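Local atomic coordinates of extracellular ligand-binding receptor (Sphaerobacter thermophilus, PDB entry 4ZPJ), a protein that probably captures a small ligand outside the cell membrane and presents it to an ABC transporter, and also binds zinc ions. Residues 320-323 against 324-328; 73-76 against 77-81; 171-175 against 176-180. All blocks are in the same frame, centred on the assembly; numbering follows the deposited sequence.

Contact 1 (320-323 against 324-328); sequences EFVE and AFTAR. With ZN (zinc ion), chain K.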
ATOM      1  N   GLU A 320      -2.260  19.715   3.604  1.00 38.45           N
ATOM      2  CA  GLU A 320      -3.422  19.945   2.788  1.00 42.84           C
ATOM      3  C   GLU A 320      -4.325  18.677   2.647  1.00 38.92           C
ATOM      4  O   GLU A 320      -5.482  18.727   2.921  1.00 38.04           O
ATOM      5  CB  GLU A 320      -2.943  20.433   1.437  1.00 49.19           C
ATOM      6  CG  GLU A 320      -3.975  20.606   0.332  1.00 55.98           C
ATOM      7  CD  GLU A 320      -3.314  21.115  -0.940  1.00 63.17           C
ATOM      8  OE1 GLU A 320      -2.327  21.886  -0.838  1.00 79.97           O
ATOM      9  OE2 GLU A 320      -3.728  20.721  -2.038  1.00 70.66           O
ATOM     10  N   PHE A 321      -3.757  17.517   2.380  1.00 38.10           N
ATOM     11  CA  PHE A 321      -4.525  16.256   2.330  1.00 35.92           C
ATOM     12  C   PHE A 321      -5.120  15.873   3.667  1.00 37.03           C
ATOM     13  O   PHE A 321      -6.269  15.495   3.722  1.00 35.34           O
ATOM     14  CB  PHE A 321      -3.620  15.179   1.798  1.00 36.31           C
ATOM     15  CG  PHE A 321      -4.149  13.790   1.896  1.00 33.64           C
ATOM     16  CD1 PHE A 321      -5.236  13.405   1.149  1.00 35.60           C
ATOM     17  CD2 PHE A 321      -3.480  12.861   2.606  1.00 33.35           C
ATOM     18  CE1 PHE A 321      -5.698  12.101   1.181  1.00 34.40           C
ATOM     19  CE2 PHE A 321      -3.896  11.571   2.664  1.00 33.65           C
ATOM     20  CZ  PHE A 321      -5.029  11.187   1.955  1.00 36.41           C
ATOM     21  N   VAL A 322      -4.393  16.059   4.762  1.00 38.89           N
ATOM     22  CA  VAL A 322      -4.961  15.782   6.104  1.00 39.55           C
ATOM     23  C   VAL A 322      -6.134  16.728   6.404  1.00 43.56           C
ATOM     24  O   VAL A 322      -7.185  16.308   6.934  1.00 41.15           O
ATOM     25  CB  VAL A 322      -3.925  15.919   7.223  1.00 39.58           C
ATOM     26  CG1 VAL A 322      -4.544  15.668   8.572  1.00 42.62           C
ATOM     27  CG2 VAL A 322      -2.810  14.900   7.048  1.00 40.47           C
ATOM     28  N   GLU A 323      -5.967  18.006   6.070  1.00 43.63           N
ATOM     29  CA  GLU A 323      -7.050  18.974   6.331  1.00 47.21           C
ATOM     30  C   GLU A 323      -8.306  18.666   5.554  1.00 44.98           C
ATOM     31  O   GLU A 323      -9.384  18.695   6.118  1.00 48.26           O
ATOM     32  CB  GLU A 323      -6.626  20.387   5.982  1.00 49.07           C
ATOM     33  CG  GLU A 323      -5.851  20.971   7.116  1.00 53.19           C
ATOM     34  CD  GLU A 323      -5.048  22.174   6.709  1.00 57.34           C
ATOM     35  OE1 GLU A 323      -5.275  22.728   5.585  1.00 57.37           O
ATOM     36  OE2 GLU A 323      -4.188  22.540   7.542  1.00 62.72           O
ATOM     37  N   ALA A 324      -8.157  18.385   4.259  1.00 40.94           N
ATOM     38  CA  ALA A 324      -9.307  18.084   3.439  1.00 42.74           C
ATOM     39  C   ALA A 324      -9.916  16.728   3.828  1.00 42.16           C
ATOM     40  O   ALA A 324     -11.152  16.513   3.758  1.00 43.13           O
ATOM     41  CB  ALA A 324      -8.918  18.132   1.970  1.00 43.20           C
ATOM     42  N   PHE A 325      -9.079  15.828   4.325  1.00 39.91           N
ATOM     43  CA  PHE A 325      -9.578  14.524   4.706  1.00 39.79           C
ATOM     44  C   PHE A 325     -10.363  14.641   5.998  1.00 43.09           C
ATOM     45  O   PHE A 325     -11.512  14.226   6.071  1.00 42.34           O
ATOM     46  CB  PHE A 325      -8.461  13.500   4.830  1.00 39.74           C
ATOM     47  CG  PHE A 325      -8.958  12.099   5.022  1.00 39.57           C
ATOM     48  CD1 PHE A 325      -9.234  11.296   3.946  1.00 38.67           C
ATOM     49  CD2 PHE A 325      -9.195  11.605   6.290  1.00 40.95           C
ATOM     50  CE1 PHE A 325      -9.691  10.015   4.137  1.00 40.64           C
ATOM     51  CE2 PHE A 325      -9.665  10.325   6.482  1.00 39.35           C
ATOM     52  CZ  PHE A 325      -9.905   9.532   5.405  1.00 39.76           C
ATOM     53  N   THR A 326      -9.739  15.208   7.015  1.00 44.39           N
ATOM     54  CA  THR A 326     -10.413  15.385   8.298  1.00 46.56           C
ATOM     55  C   THR A 326     -11.655  16.269   8.223  1.00 49.02           C
ATOM     56  O   THR A 326     -12.588  16.017   8.955  1.00 51.65           O
ATOM     57  CB  THR A 326      -9.492  16.011   9.350  1.00 43.11           C
ATOM     58  OG1 THR A 326      -8.957  17.169   8.778  1.00 43.39           O
ATOM     59  CG2 THR A 326      -8.356  15.071   9.733  1.00 43.70           C
ATOM     60  N   ALA A 327     -11.688  17.289   7.360  1.00 49.45           N
ATOM     61  CA  ALA A 327     -12.914  18.094   7.213  1.00 47.64           C
ATOM     62  C   ALA A 327     -14.084  17.223   6.731  1.00 49.11           C
ATOM     63  O   ALA A 327     -15.202  17.431   7.115  1.00 52.28           O
ATOM     64  CB  ALA A 327     -12.706  19.289   6.282  1.00 47.33           C
ATOM     65  N   ARG A 328     -13.800  16.228   5.920  1.00 51.11           N
ATOM     66  CA  ARG A 328     -14.796  15.356   5.348  1.00 53.06           C
ATOM     67  C   ARG A 328     -15.141  14.172   6.225  1.00 53.36           C
ATOM     68  O   ARG A 328     -16.132  13.479   5.987  1.00 50.61           O
ATOM     69  CB  ARG A 328     -14.242  14.838   4.044  1.00 57.62           C
ATOM     70  CG  ARG A 328     -15.259  14.275   3.084  1.00 67.88           C
ATOM     71  CD  ARG A 328     -15.062  14.909   1.702  1.00 75.53           C
ATOM     72  NE  ARG A 328     -15.433  13.995   0.618  1.00 81.69           N
ATOM     73  CZ  ARG A 328     -15.482  14.319  -0.670  1.00 81.48           C
ATOM     74  NH1 ARG A 328     -15.202  15.554  -1.074  1.00 79.63           N
ATOM     75  NH2 ARG A 328     -15.832  13.397  -1.561  1.00 87.59           N
TER
HETATM   76 ZN    ZN K 510      -1.601  20.717  -3.348  1.00 79.97          ZN
HETATM   77  O   HOH W   1      -3.059  19.448  -4.878  1.00 54.13           O

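Contact 2 (73-76 against 77-81); sequences GNLR and GLTLA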
ATOM      1  N   GLY A  73     -11.364   2.439   2.290  1.00 38.11           N
ATOM      2  CA  GLY A  73     -10.272   3.426   2.403  1.00 38.42           C
ATOM      3  C   GLY A  73      -9.839   3.923   1.039  1.00 39.03           C
ATOM      4  O   GLY A  73      -9.607   5.104   0.829  1.00 39.15           O
ATOM      5  N   ASN A  74      -9.741   2.994   0.098  1.00 39.18           N
ATOM      6  CA  ASN A  74      -9.385   3.333  -1.234  1.00 38.19           C
ATOM      7  C   ASN A  74     -10.459   4.292  -1.821  1.00 39.78           C
ATOM      8  O   ASN A  74     -10.113   5.289  -2.462  1.00 38.89           O
ATOM      9  CB  ASN A  74      -9.206   2.058  -2.079  1.00 37.38           C
ATOM     10  CG  ASN A  74      -7.773   1.476  -2.033  1.00 37.13           C
ATOM     11  OD1 ASN A  74      -6.883   1.919  -1.299  1.00 39.33           O
ATOM     12  ND2 ASN A  74      -7.550   0.513  -2.866  1.00 37.03           N
ATOM     13  N   LEU A  75     -11.742   3.986  -1.587  1.00 38.15           N
ATOM     14  CA  LEU A  75     -12.818   4.769  -2.139  1.00 36.76           C
ATOM     15  C   LEU A  75     -12.862   6.153  -1.542  1.00 36.57           C
ATOM     16  O   LEU A  75     -13.058   7.124  -2.264  1.00 38.71           O
ATOM     17  CB  LEU A  75     -14.168   4.038  -2.016  1.00 36.35           C
ATOM     18  CG  LEU A  75     -15.425   4.697  -2.493  1.00 37.44           C
ATOM     19  CD1 LEU A  75     -15.331   4.991  -3.970  1.00 38.05           C
ATOM     20  CD2 LEU A  75     -16.662   3.844  -2.171  1.00 39.49           C
ATOM     21  N   ARG A  76     -12.641   6.279  -0.251  1.00 37.93           N
ATOM     22  CA  ARG A  76     -12.513   7.628   0.338  1.00 38.29           C
ATOM     23  C   ARG A  76     -11.391   8.463  -0.251  1.00 39.90           C
ATOM     24  O   ARG A  76     -11.567   9.650  -0.514  1.00 41.50           O
ATOM     25  CB  ARG A  76     -12.274   7.541   1.833  1.00 39.00           C
ATOM     26  CG  ARG A  76     -13.466   7.004   2.613  1.00 40.34           C
ATOM     27  CD  ARG A  76     -13.203   7.035   4.115  1.00 40.34           C
ATOM     28  NE  ARG A  76     -12.045   6.268   4.543  1.00 38.40           N
ATOM     29  CZ  ARG A  76     -12.092   5.079   5.173  1.00 41.28           C
ATOM     30  NH1 ARG A  76     -13.258   4.453   5.452  1.00 42.24           N
ATOM     31  NH2 ARG A  76     -10.958   4.486   5.528  1.00 38.43           N
ATOM     32  N   GLY A  77     -10.213   7.886  -0.432  1.00 42.24           N
ATOM     33  CA  GLY A  77      -9.087   8.669  -1.014  1.00 40.51           C
ATOM     34  C   GLY A  77      -9.387   9.122  -2.446  1.00 38.45           C
ATOM     35  O   GLY A  77      -9.148  10.254  -2.844  1.00 36.50           O
ATOM     36  N   LEU A  78      -9.902   8.191  -3.211  1.00 37.21           N
ATOM     37  CA  LEU A  78     -10.199   8.384  -4.615  1.00 37.98           C
ATOM     38  C   LEU A  78     -11.230   9.480  -4.836  1.00 36.90           C
ATOM     39  O   LEU A  78     -11.001  10.347  -5.682  1.00 37.19           O
ATOM     40  CB  LEU A  78     -10.659   7.041  -5.124  1.00 41.68           C
ATOM     41  CG  LEU A  78     -10.879   6.586  -6.534  1.00 48.70           C
ATOM     42  CD1 LEU A  78     -11.985   7.410  -7.144  1.00 54.09           C
ATOM     43  CD2 LEU A  78      -9.597   6.553  -7.353  1.00 50.21           C
ATOM     44  N   THR A  79     -12.337   9.485  -4.077  1.00 36.59           N
ATOM     45  CA  THR A  79     -13.359  10.485  -4.285  1.00 40.47           C
ATOM     46  C   THR A  79     -12.939  11.849  -3.788  1.00 40.23           C
ATOM     47  O   THR A  79     -13.273  12.834  -4.397  1.00 48.15           O
ATOM     48  CB  THR A  79     -14.726  10.112  -3.664  1.00 40.57           C
ATOM     49  OG1 THR A  79     -14.556   9.696  -2.305  1.00 41.13           O
ATOM     50  CG2 THR A  79     -15.297   8.985  -4.424  1.00 40.14           C
ATOM     51  N   LEU A  80     -12.233  11.895  -2.676  1.00 38.58           N
ATOM     52  CA  LEU A  80     -11.637  13.128  -2.233  1.00 42.55           C
ATOM     53  C   LEU A  80     -10.778  13.791  -3.326  1.00 40.02           C
ATOM     54  O   LEU A  80     -10.911  14.983  -3.531  1.00 40.06           O
ATOM     55  CB  LEU A  80     -10.799  12.876  -0.981  1.00 42.83           C
ATOM     56  CG  LEU A  80     -10.191  14.156  -0.467  1.00 45.33           C
ATOM     57  CD1 LEU A  80     -11.301  15.079  -0.008  1.00 51.84           C
ATOM     58  CD2 LEU A  80      -9.231  13.914   0.673  1.00 44.61           C
ATOM     59  N   ALA A  81      -9.959  13.018  -4.052  1.00 38.10           N
ATOM     60  CA  ALA A  81      -9.106  13.590  -5.136  1.00 39.27           C
ATOM     61  C   ALA A  81      -9.903  14.019  -6.291  1.00 41.16           C
ATOM     62  O   ALA A  81      -9.636  15.069  -6.834  1.00 41.09           O
ATOM     63  CB  ALA A  81      -8.095  12.613  -5.644  1.00 39.23           C
TER

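Contact 3 (171-175 against 176-180); sequences VSFAN and GQYDA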
ATOM      1  N   VAL A 171      -0.519   2.211  -8.385  1.00 35.91           N
ATOM      2  CA  VAL A 171      -0.159   3.439  -7.648  1.00 34.07           C
ATOM      3  C   VAL A 171       0.070   3.153  -6.162  1.00 36.33           C
ATOM      4  O   VAL A 171       0.386   4.070  -5.387  1.00 37.31           O
ATOM      5  CB  VAL A 171      -1.216   4.542  -7.761  1.00 33.96           C
ATOM      6  CG1 VAL A 171      -1.396   4.997  -9.195  1.00 35.02           C
ATOM      7  CG2 VAL A 171      -2.540   4.084  -7.192  1.00 35.67           C
ATOM      8  N   SER A 172      -0.134   1.909  -5.739  1.00 34.69           N
ATOM      9  CA  SER A 172       0.092   1.561  -4.328  1.00 35.03           C
ATOM     10  C   SER A 172       1.551   1.065  -4.061  1.00 34.04           C
ATOM     11  O   SER A 172       2.449   1.810  -3.601  1.00 34.14           O
ATOM     12  CB  SER A 172      -0.955   0.533  -3.921  1.00 35.70           C
ATOM     13  OG  SER A 172      -0.923  -0.583  -4.789  1.00 35.04           O
ATOM     14  N   PHE A 173       1.817  -0.174  -4.393  1.00 33.67           N
ATOM     15  CA  PHE A 173       3.128  -0.725  -4.122  1.00 34.06           C
ATOM     16  C   PHE A 173       3.137  -2.094  -4.737  1.00 34.95           C
ATOM     17  O   PHE A 173       2.071  -2.664  -4.984  1.00 31.76           O
ATOM     18  CB  PHE A 173       3.394  -0.860  -2.591  1.00 34.41           C
ATOM     19  CG  PHE A 173       2.237  -1.414  -1.830  1.00 35.03           C
ATOM     20  CD1 PHE A 173       2.067  -2.778  -1.705  1.00 37.91           C
ATOM     21  CD2 PHE A 173       1.296  -0.582  -1.260  1.00 35.85           C
ATOM     22  CE1 PHE A 173       0.980  -3.323  -1.034  1.00 37.85           C
ATOM     23  CE2 PHE A 173       0.187  -1.110  -0.592  1.00 36.13           C
ATOM     24  CZ  PHE A 173       0.039  -2.478  -0.474  1.00 39.81           C
ATOM     25  N   ALA A 174       4.325  -2.599  -5.060  1.00 34.51           N
ATOM     26  CA  ALA A 174       4.437  -4.067  -5.102  1.00 36.50           C
ATOM     27  C   ALA A 174       4.732  -4.506  -3.662  1.00 36.03           C
ATOM     28  O   ALA A 174       5.480  -3.803  -2.959  1.00 38.77           O
ATOM     29  CB  ALA A 174       5.556  -4.481  -6.036  1.00 37.11           C
ATOM     30  N   ASN A 175       4.169  -5.610  -3.201  1.00 35.28           N
ATOM     31  CA  ASN A 175       4.432  -6.070  -1.827  1.00 34.90           C
ATOM     32  C   ASN A 175       5.896  -6.008  -1.466  1.00 33.82           C
ATOM     33  O   ASN A 175       6.742  -6.477  -2.213  1.00 34.10           O
ATOM     34  CB  ASN A 175       4.011  -7.533  -1.653  1.00 36.25           C
ATOM     35  CG  ASN A 175       2.529  -7.691  -1.655  1.00 34.72           C
ATOM     36  OD1 ASN A 175       1.848  -6.867  -1.131  1.00 36.53           O
ATOM     37  ND2 ASN A 175       2.045  -8.673  -2.326  1.00 35.80           N
ATOM     38  N   GLY A 176       6.162  -5.472  -0.308  1.00 34.23           N
ATOM     39  CA  GLY A 176       7.493  -5.271   0.177  1.00 36.90           C
ATOM     40  C   GLY A 176       8.139  -3.916  -0.111  1.00 35.06           C
ATOM     41  O   GLY A 176       9.212  -3.583   0.446  1.00 34.53           O
ATOM     42  N   GLN A 177       7.542  -3.130  -0.986  1.00 35.61           N
ATOM     43  CA  GLN A 177       8.232  -1.931  -1.519  1.00 32.92           C
ATOM     44  C   GLN A 177       8.419  -0.834  -0.455  1.00 33.41           C
ATOM     45  O   GLN A 177       9.372  -0.100  -0.529  1.00 33.31           O
ATOM     46  CB  GLN A 177       7.462  -1.392  -2.751  1.00 34.71           C
ATOM     47  CG  GLN A 177       8.018  -0.153  -3.427  1.00 36.94           C
ATOM     48  CD  GLN A 177       7.272   0.274  -4.694  1.00 37.68           C
ATOM     49  OE1 GLN A 177       6.333  -0.366  -5.075  1.00 41.24           O
ATOM     50  NE2 GLN A 177       7.706   1.382  -5.335  1.00 36.24           N
ATOM     51  N   TYR A 178       7.504  -0.700   0.509  1.00 33.01           N
ATOM     52  CA  TYR A 178       7.662   0.310   1.526  1.00 35.29           C
ATOM     53  C   TYR A 178       8.403  -0.213   2.763  1.00 36.34           C
ATOM     54  O   TYR A 178       8.940   0.576   3.522  1.00 35.84           O
ATOM     55  CB  TYR A 178       6.332   1.025   1.864  1.00 36.42           C
ATOM     56  CG  TYR A 178       5.261   0.171   2.349  1.00 35.31           C
ATOM     57  CD1 TYR A 178       5.292  -0.303   3.659  1.00 38.95           C
ATOM     58  CD2 TYR A 178       4.190  -0.198   1.527  1.00 36.26           C
ATOM     59  CE1 TYR A 178       4.317  -1.155   4.124  1.00 40.00           C
ATOM     60  CE2 TYR A 178       3.211  -1.035   1.995  1.00 36.48           C
ATOM     61  CZ  TYR A 178       3.284  -1.505   3.312  1.00 38.35           C
ATOM     62  OH  TYR A 178       2.353  -2.316   3.878  1.00 45.42           O
ATOM     63  N   ASP A 179       8.509  -1.535   2.899  1.00 36.24           N
ATOM     64  CA  ASP A 179       9.330  -2.136   3.927  1.00 35.19           C
ATOM     65  C   ASP A 179      10.813  -2.344   3.570  1.00 34.19           C
ATOM     66  O   ASP A 179      11.669  -2.348   4.452  1.00 36.20           O
ATOM     67  CB  ASP A 179       8.675  -3.446   4.399  1.00 35.52           C
ATOM     68  CG  ASP A 179       7.355  -3.179   5.128  1.00 39.20           C
ATOM     69  OD1 ASP A 179       7.332  -2.140   5.871  1.00 37.66           O
ATOM     70  OD2 ASP A 179       6.351  -3.958   4.954  1.00 36.81           O
ATOM     71  N   ALA A 180      11.136  -2.526   2.311  1.00 34.55           N
ATOM     72  CA  ALA A 180      12.487  -2.849   1.939  1.00 35.16           C
ATOM     73  C   ALA A 180      13.480  -1.767   2.380  1.00 35.25           C
ATOM     74  O   ALA A 180      14.543  -2.108   2.854  1.00 40.10           O
ATOM     75  CB  ALA A 180      12.551  -3.030   0.454  1.00 36.89           C
TER

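Contact 1 (320-323 against 324-328)
Phe321 and Phe325 sit one turn apart on helix 316-328, each ring folded into the protein. Phe321 meets the ring of Tyr342 with the planes at about 40°, and Leu80, Pro334 and Pro377 also touch it; Phe325 meets His329 at about 35° and packs on Arg76 and Pro334. The two rings do not stack on each other: CE1 of Phe321 comes no nearer than 4.6 Å to CD1 of Phe325. Their link is the helix backbone, N of Phe325 donating to O of Phe321 at 2.9 Å.

The third flat group is the carboxylate of Glu320. Its chain is fully stretched, with CG anti to the backbone N (chi1 173°), and this carries OE2 to within 2.5 Å of a zinc ion that stands off the carboxylate plane. A water and Glu317, one turn earlier on the same helix, also bind the metal.

Round the helix, the hydroxyl of Thr326 turns back onto the preceding turn. OG1 lies 2.7 Å from O of Val322 and 3.1 Å from O of Glu323, so its one proton has two carbonyls to choose from. The backbone N of Thr326 also donates to O of Val322, at 2.8 Å, while CG2 of Thr326 rests obliquely beside CG1 of Val322 at 4.0 Å. Beyond, Ala327 N bonds to O of Glu323, and Arg328 forms a salt bridge with Asp83 of helix 68-84.

The helix thus turns its two phenylalanines into the protein, while Glu320 reaches a zinc ion from another side. With Glu317 and Glu320 so close together, the zinc ion probably offsets the repulsion between their carboxylates.

Contact 2 (73-76 against 77-81)
Helix 68-84, the first helix after strand 55-61 in one lobe of the periplasmic-binding-protein fold, brings Thr79 back over Leu75 by one turn. Thr79 gives O of Leu75 two bonds: one from its backbone N at 3.1 Å and one from its hydroxyl OG1 at 3.0 Å. The donors come from opposite faces of the carbonyl plane, so the oxygen is gripped from both sides. The hydroxyl reaches it because OG1 stands between the backbone N and the carbonyl carbon (chi1 49°), which sets CG2 beside the backbone N, against CD1 of Leu75, 4.0 Å away. That small apolar touch sits beside the bonded pair, and Leu75 also packs on Leu61 of strand 55-61.

The regular helix bonds run alongside: Gly77 N to O of Gly73, Leu78 N to O of Asn74, and Leu80 N to O of Arg76 at 3.2 Å. Arg76 bends at chi3 (-59°), laying its guanidinium back along the helix until one face meets CA of Gly73, which lies 3.3 Å above the plane and toward the rim. Its NE forms a salt bridge with Asp338, and the side chain also touches His329 and Phe325. Leu80, one turn on, packs against Phe321 and Arg328.

The hydroxyl of Thr79 spends its proton on its own helix, so a polar group on this turn is satisfied locally. Arg76 keeps its guanidinium against the helix and pairs NE with Asp338, and the acid probably helps balance that charge close to a bound zinc ion, about 4 Å from the Arg76 side chain.

Contact 3 (171-175 against 176-180)
Ala174 and Gln177 grip each other across a type II beta turn. Gln177 N donates to O of Ala174 at 2.9 Å, closing the turn, and OE1 of Gln177 takes the N-H of Ala174 at 3.0 Å; both donors lie in the plane of the carbonyl they meet. The side chain gets there fully extended, CG anti to the backbone N (chi1 180°). Gly176 takes the third place of the turn, with a positive phi (93°) at which a CB would be jammed against O of Asn175.

Farther out, the edge of Tyr178 points at the face of Phe173 in a T-shaped stack, centroids 5.2 Å apart. The NE2 of Gln177 bonds to O of Pro390 and O of Phe418, which fixes the amide's rotation, while Asn175 reaches Glu207 of helix 203-218. Cutting Gln177 back to an alanine removes the amide, and would probably leave the N-H of Ala174 and the carbonyls of Pro390 and Phe418 without this partner. The loop carries the chain from strand 168-170 in one sheet to helix 180-188 beside the other, consistent with a linker between the two lobes. CE2 of Tyr178 sits 3.8 Å from CD2 of Phe173, over the centre of that ring.

How the contacts relate
Along the chain the order is contact 2, contact 3, contact 1. In space contacts 1 and 2 are neighbours, their centres 12 Å apart, because helices 316-328 and 68-84 pack on each other: Phe321 CE1 meets Leu80 CD2 and Phe325 CZ meets Arg76 NE, each pair at 4.0 Å. A late helix is thereby laid on the first helix of the lobe built round strand 55-61. Contact 3 stands apart, its centre 19 Å from contact 2 and 25 Å from contact 1, without touching either. It lies nearest the centre of the folded chain, where the polypeptide probably passes between the lobes, whose relative movement generally accompanies ligand binding in this family.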